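Local coordinates for protein computational Design of Enzyme (Synthetic construct, PDB 3TP4) that is a computationally designed protein, built on a glycosyl hydrolase family 26 scaffold and probably meant to carry an activated serine in a catalytic triad, at residues V114-F117 with S122-D125; A157-R160 with T164-P167; L243-Y248 with V261-M266; L421-D424 with W428-A431. All blocks are in the same frame, centred on the assembly; numbering follows the deposited sequence.

Contact 1: V114-F117 with S122-D125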
# COMPACT_ATOMS: atom_id res chain seq x y z
N VAL A 114 9.74 -4.57 1.04
CA VAL A 114 11.01 -3.88 0.95
C VAL A 114 12.22 -4.83 0.89
O VAL A 114 13.34 -4.44 1.25
CB VAL A 114 11.17 -2.77 2.04
CG1 VAL A 114 10.12 -1.66 1.83
CG2 VAL A 114 11.05 -3.35 3.44
N GLU A 115 12.00 -6.04 0.41
CA GLU A 115 13.09 -7.02 0.29
C GLU A 115 14.23 -6.51 -0.58
O GLU A 115 15.40 -6.66 -0.23
CB GLU A 115 12.58 -8.35 -0.25
CG GLU A 115 11.69 -9.11 0.71
CD GLU A 115 10.34 -8.44 0.90
OE1 GLU A 115 9.87 -7.78 -0.05
OE2 GLU A 115 9.76 -8.57 2.00
N ASN A 116 13.90 -5.90 -1.71
CA ASN A 116 14.94 -5.39 -2.61
C ASN A 116 15.84 -4.34 -1.98
O ASN A 116 16.88 -4.00 -2.53
CB ASN A 116 14.32 -4.83 -3.90
CG ASN A 116 13.88 -5.92 -4.84
OD1 ASN A 116 14.62 -6.88 -5.09
ND2 ASN A 116 12.67 -5.80 -5.37
N PHE A 117 15.43 -3.83 -0.82
CA PHE A 117 16.19 -2.79 -0.14
C PHE A 117 17.24 -3.37 0.82
O PHE A 117 17.88 -2.63 1.58
CB PHE A 117 15.25 -1.83 0.61
CG PHE A 117 14.36 -1.01 -0.30
CD1 PHE A 117 13.15 -1.52 -0.76
CD2 PHE A 117 14.72 0.29 -0.66
CE1 PHE A 117 12.32 -0.77 -1.59
CE2 PHE A 117 13.89 1.06 -1.49
CZ PHE A 117 12.69 0.53 -1.95
N SER A 122 17.68 -6.19 -5.34
CA SER A 122 18.20 -5.51 -6.52
C SER A 122 18.33 -3.99 -6.39
O SER A 122 18.91 -3.34 -7.26
CB SER A 122 17.36 -5.88 -7.75
OG SER A 122 15.97 -5.66 -7.52
N PHE A 123 17.80 -3.42 -5.31
CA PHE A 123 17.98 -1.99 -5.04
C PHE A 123 19.13 -1.78 -4.08
O PHE A 123 19.43 -0.65 -3.68
CB PHE A 123 16.73 -1.37 -4.41
CG PHE A 123 15.49 -1.48 -5.25
CD1 PHE A 123 15.58 -1.75 -6.60
CD2 PHE A 123 14.24 -1.29 -4.68
CE1 PHE A 123 14.44 -1.85 -7.37
CE2 PHE A 123 13.10 -1.38 -5.44
CZ PHE A 123 13.20 -1.67 -6.79
N TYR A 124 19.79 -2.88 -3.69
CA TYR A 124 20.77 -2.81 -2.62
C TYR A 124 21.99 -1.95 -2.95
O TYR A 124 22.69 -2.18 -3.94
CB TYR A 124 21.22 -4.21 -2.17
CG TYR A 124 22.01 -4.15 -0.88
CD1 TYR A 124 21.42 -3.70 0.29
CD2 TYR A 124 23.35 -4.51 -0.85
CE1 TYR A 124 22.14 -3.63 1.47
CE2 TYR A 124 24.07 -4.45 0.32
CZ TYR A 124 23.46 -4.01 1.48
OH TYR A 124 24.18 -3.94 2.65
N ASP A 125 22.22 -0.96 -2.10
CA ASP A 125 23.37 -0.09 -2.22
C ASP A 125 24.40 -0.41 -1.14
O ASP A 125 24.05 -0.61 0.03
CB ASP A 125 22.94 1.38 -2.12
CG ASP A 125 24.10 2.33 -2.23
OD1 ASP A 125 24.45 2.71 -3.36
OD2 ASP A 125 24.66 2.71 -1.17
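The side-chain oxygen of N116 takes two bonds from S122, closing a loop that follows strand 107-113 of the TIM barrel. N116 OD1 accepts a bond from S122 N at 3.1 Å, almost straight at the hydrogen (176°), though the donor is tilted from the amide's carbonyl plane, and S122 OG adds a weak one to the same oxygen. Serine suits this place because its OG, folded back between the backbone N and the carbonyl carbon (chi1 52°), reaches the acceptor that its own N-H already uses. Asparagine suits its place because its amide offers an acceptor and a donor at once: OD1 takes the bonds from S122 while ND2 gives one to E75. The backbone O of N116 then receives a clearly bent bond from F123 N at 3.0 Å. Outside this polar patch lies the aromatic packing. The CB of N116 sits over one face of the F123 ring, a CH-pi contact of 3.9 Å from CB to the ring centroid. F123 in turn drives its edge into a face of F117, an edge-to-face pair with planes at 80°, and F117 continues the aromatic cluster toward W173 and W183. The leading atom of that edge is F123 CD2, 3.6 Å from F117 CZ.

Contact 2: A157-R160 with T164-P167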
# COMPACT_ATOMS: atom_id res chain seq x y z
N ALA A 157 -2.13 -5.60 -17.88
CA ALA A 157 -2.51 -6.97 -18.22
C ALA A 157 -3.68 -7.51 -17.38
O ALA A 157 -4.34 -8.48 -17.77
CB ALA A 157 -1.29 -7.89 -18.09
N SER A 158 -3.94 -6.89 -16.24
CA SER A 158 -5.04 -7.34 -15.38
C SER A 158 -6.37 -6.84 -15.92
O SER A 158 -6.93 -5.86 -15.43
CB SER A 158 -4.82 -6.88 -13.94
OG SER A 158 -3.62 -7.44 -13.44
N ARG A 159 -6.86 -7.54 -16.95
CA ARG A 159 -8.08 -7.17 -17.64
C ARG A 159 -9.00 -8.37 -17.74
O ARG A 159 -8.55 -9.50 -17.94
CB ARG A 159 -7.76 -6.71 -19.07
CG ARG A 159 -6.97 -5.40 -19.15
CD ARG A 159 -6.73 -5.01 -20.60
NE ARG A 159 -6.03 -3.73 -20.72
CZ ARG A 159 -6.62 -2.56 -20.96
NH1 ARG A 159 -7.94 -2.49 -21.12
NH2 ARG A 159 -5.89 -1.46 -21.05
N ARG A 160 -10.30 -8.13 -17.60
CA ARG A 160 -11.29 -9.17 -17.83
C ARG A 160 -11.33 -9.53 -19.32
O ARG A 160 -10.76 -8.82 -20.15
CB ARG A 160 -12.65 -8.71 -17.34
CG ARG A 160 -12.64 -8.33 -15.87
CD ARG A 160 -14.01 -8.44 -15.25
NE ARG A 160 -14.76 -7.19 -15.33
CZ ARG A 160 -15.32 -6.60 -14.28
NH1 ARG A 160 -15.20 -7.14 -13.07
NH2 ARG A 160 -15.99 -5.46 -14.44
N THR A 164 -12.05 -5.12 -19.84
CA THR A 164 -12.15 -4.21 -18.71
C THR A 164 -10.98 -4.38 -17.73
O THR A 164 -10.68 -5.49 -17.29
CB THR A 164 -13.48 -4.40 -17.95
OG1 THR A 164 -14.58 -4.23 -18.86
CG2 THR A 164 -13.60 -3.39 -16.82
N LEU A 165 -10.32 -3.28 -17.38
CA LEU A 165 -9.28 -3.33 -16.37
C LEU A 165 -9.90 -3.72 -15.03
O LEU A 165 -10.96 -3.22 -14.66
CB LEU A 165 -8.58 -1.97 -16.23
CG LEU A 165 -7.70 -1.55 -17.42
CD1 LEU A 165 -7.54 -0.05 -17.49
CD2 LEU A 165 -6.33 -2.24 -17.36
N ILE A 166 -9.22 -4.62 -14.32
CA ILE A 166 -9.62 -5.01 -12.98
C ILE A 166 -8.96 -4.09 -11.95
O ILE A 166 -7.74 -3.94 -11.94
CB ILE A 166 -9.17 -6.45 -12.71
CG1 ILE A 166 -9.76 -7.40 -13.76
CG2 ILE A 166 -9.55 -6.89 -11.30
CD1 ILE A 166 -9.18 -8.79 -13.69
N PRO A 167 -9.76 -3.44 -11.09
CA PRO A 167 -9.15 -2.56 -10.09
C PRO A 167 -8.26 -3.33 -9.12
O PRO A 167 -8.55 -4.48 -8.80
CB PRO A 167 -10.36 -1.94 -9.37
CG PRO A 167 -11.48 -2.06 -10.37
CD PRO A 167 -11.23 -3.37 -11.07
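R159 and L165 run side by side, pointing the same way, where a tight loop joins helix 141-157 to strand 168-174 of the TIM barrel. Their backbones form a single beta bridge, and two short bonds flank it: I166 N gives to S158 O at 2.8 Å, almost straight at 178°, and R160 N gives to T164 O at 2.7 Å. S158, the first residue beyond the helix, is the centre of an inverse gamma turn that swings the chain into this pairing.

The side chain of R159 starts at CB, which lies against T164 O. CG, the next atom out, touches L165 CD2 at 3.7 Å, and with the chain extended through CD to NE (chi2 -179°, chi3 177°) the arginine keeps alongside the leucine. NE passes the same methyl, and the flat guanidinium then spreads over it, with L165 CD2 centred under one face, 3.6 Å from R159 CZ. Its polar rim is used elsewhere: NH1 bonds to G163 O and NH2 forms a salt bridge with D156. Arginine thus suits a partly exposed site, offering a flat face to a leucine and N-H groups to acceptors around it. An alanine here is likely to uncover L165 CD2 and leave D156 without its ionic mate.

On R160 the chain bends at chi3 and lies beside T164, with NH2 4.0 Å from T164 CG2. I166, apolar and buried, points its CB toward the 157-160 segment, and its CG1 meets R160 CG at 3.7 Å.

Contact 3: L243-Y248 with V261-M266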
# COMPACT_ATOMS: atom_id res chain seq x y z
N LEU A 243 -5.96 3.75 4.15
CA LEU A 243 -5.07 3.83 5.30
C LEU A 243 -5.09 2.51 6.03
O LEU A 243 -6.17 2.00 6.37
CB LEU A 243 -5.54 4.93 6.26
CG LEU A 243 -5.72 6.32 5.64
CD1 LEU A 243 -6.45 7.23 6.60
CD2 LEU A 243 -4.38 6.90 5.28
N GLY A 244 -3.91 1.96 6.30
CA GLY A 244 -3.81 0.61 6.83
C GLY A 244 -3.25 0.47 8.24
O GLY A 244 -2.98 1.45 8.93
N LEU A 245 -3.08 -0.79 8.65
CA LEU A 245 -2.59 -1.14 9.98
C LEU A 245 -2.21 -2.60 9.92
O LEU A 245 -2.99 -3.43 9.45
CB LEU A 245 -3.69 -0.98 11.03
CG LEU A 245 -3.25 -1.21 12.48
CD1 LEU A 245 -2.53 0.05 13.00
CD2 LEU A 245 -4.45 -1.55 13.37
N ASP A 246 -1.01 -2.92 10.41
CA ASP A 246 -0.50 -4.29 10.37
C ASP A 246 -0.16 -4.75 11.79
O ASP A 246 0.72 -4.18 12.43
CB ASP A 246 0.76 -4.35 9.50
CG ASP A 246 0.53 -3.76 8.12
OD1 ASP A 246 -0.49 -4.09 7.47
OD2 ASP A 246 1.37 -2.96 7.68
N THR A 247 -0.86 -5.78 12.26
CA THR A 247 -0.67 -6.24 13.62
C THR A 247 -0.83 -7.75 13.72
O THR A 247 -1.91 -8.29 13.46
CB THR A 247 -1.69 -5.60 14.58
OG1 THR A 247 -1.53 -4.18 14.55
CG2 THR A 247 -1.48 -6.09 15.99
N TYR A 248 0.25 -8.42 14.10
CA TYR A 248 0.21 -9.85 14.40
C TYR A 248 0.38 -10.02 15.90
O TYR A 248 1.07 -9.23 16.54
CB TYR A 248 1.30 -10.60 13.64
CG TYR A 248 0.95 -10.93 12.20
CD1 TYR A 248 0.12 -10.10 11.46
CD2 TYR A 248 1.44 -12.08 11.60
CE1 TYR A 248 -0.21 -10.42 10.13
CE2 TYR A 248 1.12 -12.39 10.29
CZ TYR A 248 0.29 -11.56 9.56
OH TYR A 248 -0.03 -11.88 8.25
N VAL A 261 -7.80 -2.39 19.33
CA VAL A 261 -9.01 -1.58 19.19
C VAL A 261 -8.70 -0.08 19.14
O VAL A 261 -9.27 0.64 18.33
CB VAL A 261 -10.03 -1.90 20.29
CG1 VAL A 261 -11.11 -0.84 20.35
CG2 VAL A 261 -10.63 -3.29 20.05
N ALA A 262 -7.78 0.38 20.00
CA ALA A 262 -7.38 1.79 19.96
C ALA A 262 -6.82 2.20 18.59
O ALA A 262 -7.17 3.26 18.06
CB ALA A 262 -6.37 2.09 21.07
N ASP A 263 -5.94 1.38 18.03
CA ASP A 263 -5.39 1.65 16.70
C ASP A 263 -6.45 1.56 15.60
O ASP A 263 -6.45 2.37 14.68
CB ASP A 263 -4.25 0.68 16.37
CG ASP A 263 -2.94 1.04 17.07
OD1 ASP A 263 -2.87 2.12 17.68
OD2 ASP A 263 -1.99 0.24 16.98
N LEU A 264 -7.33 0.57 15.69
CA LEU A 264 -8.37 0.45 14.67
C LEU A 264 -9.33 1.64 14.72
O LEU A 264 -9.79 2.13 13.69
CB LEU A 264 -9.11 -0.90 14.77
CG LEU A 264 -8.31 -2.13 14.29
CD1 LEU A 264 -9.03 -3.44 14.59
CD2 LEU A 264 -7.98 -2.05 12.80
N ARG A 265 -9.63 2.12 15.93
CA ARG A 265 -10.45 3.32 16.07
C ARG A 265 -9.74 4.48 15.42
O ARG A 265 -10.33 5.26 14.67
CB ARG A 265 -10.70 3.67 17.53
CG ARG A 265 -11.72 2.79 18.24
CD ARG A 265 -11.91 3.26 19.69
NE ARG A 265 -12.38 4.64 19.76
CZ ARG A 265 -13.66 4.98 19.88
NH1 ARG A 265 -14.59 4.04 19.95
NH2 ARG A 265 -14.02 6.26 19.95
N MSE A 266 -8.45 4.61 15.74
CA MSE A 266 -7.67 5.72 15.23
C MSE A 266 -7.65 5.79 13.71
O MSE A 266 -7.89 6.85 13.13
CB MSE A 266 -6.23 5.62 15.74
CG MSE A 266 -5.32 6.67 15.17
SE MSE A 266 -3.49 6.27 15.68
CE MSE A 266 -3.18 4.61 14.66
O HOH W 1 -2.31 -2.52 16.58
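L245 meets D263 and L264 through its two methyls, and its torsions decide how: CG stands opposite the backbone N (chi1 -175°), and chi2 of 79° splays the branches so that both can reach the helix. L264, with CG opposite its carbonyl carbon (chi1 -72°), swings CD2 back to the strand. The two leucines cross at about a right angle, and their CD2 atoms touch at 3.6 Å. L245 CD2 also rests on D263 CB at 3.7 Å, while L245 CD1 lies 3.8 Å from that same CB. Leucine suits this buried place because its forked end fills the angle between two neighbouring helix residues, and I267 one turn on extends the apolar surface.

Of the aspartate, it is mainly CB that meets the leucine. Its carboxylate is well supplied: OD1 accepts a bond from the N of G225, OD2 one from the N of F223, and a water donates to D263 OD2 at 2.8 Å. The same water is hydrogen-bonded to T247 OG1 at 2.7 Å, and this bridge joins strand to helix a little way from the leucine contact. Strand 242-249 packed against helix 254-274 in this way is the beta-alpha unit from which a TIM barrel is built.

Contact 4: L421-D424 with W428-A431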
# COMPACT_ATOMS: atom_id res chain seq x y z
N LEU A 421 13.73 27.72 -11.38
CA LEU A 421 13.75 26.36 -11.91
C LEU A 421 13.19 26.28 -13.31
O LEU A 421 12.42 27.14 -13.75
CB LEU A 421 13.02 25.36 -10.99
CG LEU A 421 13.14 25.45 -9.47
CD1 LEU A 421 12.74 24.11 -8.83
CD2 LEU A 421 14.51 25.89 -9.00
N ALA A 422 13.57 25.23 -14.01
CA ALA A 422 13.18 25.05 -15.41
C ALA A 422 12.52 23.69 -15.58
O ALA A 422 13.00 22.67 -15.07
CB ALA A 422 14.39 25.18 -16.32
N TYR A 423 11.39 23.67 -16.29
CA TYR A 423 10.66 22.42 -16.47
C TYR A 423 11.44 21.47 -17.38
O TYR A 423 11.89 21.86 -18.46
CB TYR A 423 9.26 22.69 -17.03
CG TYR A 423 8.44 21.42 -17.14
CD1 TYR A 423 8.11 20.69 -16.01
CD2 TYR A 423 8.00 20.96 -18.38
CE1 TYR A 423 7.38 19.52 -16.11
CE2 TYR A 423 7.26 19.80 -18.49
CZ TYR A 423 6.95 19.08 -17.35
OH TYR A 423 6.22 17.91 -17.43
N ASP A 424 11.58 20.22 -16.95
CA ASP A 424 12.40 19.24 -17.66
C ASP A 424 11.69 18.54 -18.82
O ASP A 424 12.29 17.73 -19.51
CB ASP A 424 13.00 18.19 -16.69
CG ASP A 424 11.96 17.26 -16.10
OD1 ASP A 424 10.82 17.20 -16.61
OD2 ASP A 424 12.29 16.55 -15.13
N TRP A 428 9.55 17.06 -13.61
CA TRP A 428 10.05 18.00 -12.60
C TRP A 428 10.52 19.35 -13.15
O TRP A 428 11.00 19.44 -14.28
CB TRP A 428 11.23 17.40 -11.84
CG TRP A 428 10.97 16.13 -11.07
CD1 TRP A 428 10.10 15.95 -10.03
CD2 TRP A 428 11.62 14.87 -11.27
NE1 TRP A 428 10.17 14.65 -9.58
CE2 TRP A 428 11.09 13.96 -10.33
CE3 TRP A 428 12.58 14.41 -12.18
CZ2 TRP A 428 11.50 12.63 -10.26
CZ3 TRP A 428 12.99 13.08 -12.10
CH2 TRP A 428 12.45 12.21 -11.15
N TRP A 429 10.39 20.36 -12.30
CA TRP A 429 11.06 21.64 -12.46
C TRP A 429 12.37 21.50 -11.71
O TRP A 429 12.37 21.01 -10.58
CB TRP A 429 10.22 22.76 -11.83
CG TRP A 429 8.96 23.05 -12.60
CD1 TRP A 429 7.82 22.31 -12.63
CD2 TRP A 429 8.73 24.18 -13.45
NE1 TRP A 429 6.89 22.90 -13.46
CE2 TRP A 429 7.43 24.05 -13.97
CE3 TRP A 429 9.50 25.29 -13.83
CZ2 TRP A 429 6.88 24.98 -14.85
CZ3 TRP A 429 8.96 26.21 -14.70
CH2 TRP A 429 7.66 26.05 -15.21
N THR A 430 13.49 21.88 -12.34
CA THR A 430 14.80 21.61 -11.75
C THR A 430 15.75 22.78 -11.86
O THR A 430 15.56 23.67 -12.67
CB THR A 430 15.48 20.35 -12.37
OG1 THR A 430 15.97 20.65 -13.69
CG2 THR A 430 14.51 19.21 -12.45
N ALA A 431 16.79 22.76 -11.02
CA ALA A 431 17.90 23.71 -11.08
C ALA A 431 19.06 23.11 -10.32
O ALA A 431 18.86 22.31 -9.39
CB ALA A 431 17.51 25.05 -10.46
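L421-D424 and W428-A431 pair as the two arms of a beta hairpin in the Ig-like domain. Three main-chain bonds stitch them. A422 N to T430 O and T430 N to A422 O are both 2.9 Å and make A422 with T430 a hydrogen-bonded antiparallel pair. Next comes the non-hydrogen-bonded pair Y423 with W429, and beyond it D424 N reaches W428 O at 2.8 Å. The carboxylate of D424 adds polar contacts at the turn: both its oxygens accept weak bonds from W428 N, and OD1 is also bonded to the N of A426, its strongest partner, and to that of L427. Aspartate fits because its short arm, with CG between the backbone N and the carbonyl carbon (chi1 69°), folds back over the turn's N-H groups.

The aromatic contact is on the face bearing Y423 and W429. Y423 CB sits almost squarely over the six-membered ring of W429, 3.8 Å from its centroid, while the tyrosine ring meets the indole obliquely, with planes at 49°. With Y423 CA only 4.1 Å from W429 CA, the flat indole can lie directly against the tyrosine's CB. An alanine in place of W429 would probably leave Y423 CB without a surface to rest on and open a gap beside V402 and V405.

Apolar packing closes the other end: L421 CB meets W429 CB at 3.9 Å, and L421 CD2 presses tightly on A431 CB at 3.4 Å. Backbone bonding therefore fixes the register, the aspartate gathers the N-H groups of the turn, and the indole gives Y423 CB and L421 an apolar surface on one face of the hairpin.

How the contacts relate
From the N terminus the four contacts follow one another in series; none nests within or crosses another. Contact 1 closes a loop with four residues between its segments, after strand 107-113 of the barrel. Contact 2 closes another, three residues long, that leads from helix 141-157 into strand 168-174. Contact 3 spans twelve residues and ties strand 242-249 to the helix that follows it, on the opposite side of the chain's centre from contact 2. These three belong to the TIM-barrel part, whereas contact 4 closes a hairpin turn in the Ig-like part. No two touch: contacts 1 and 3 come nearest, about 11 Å between nearest atoms.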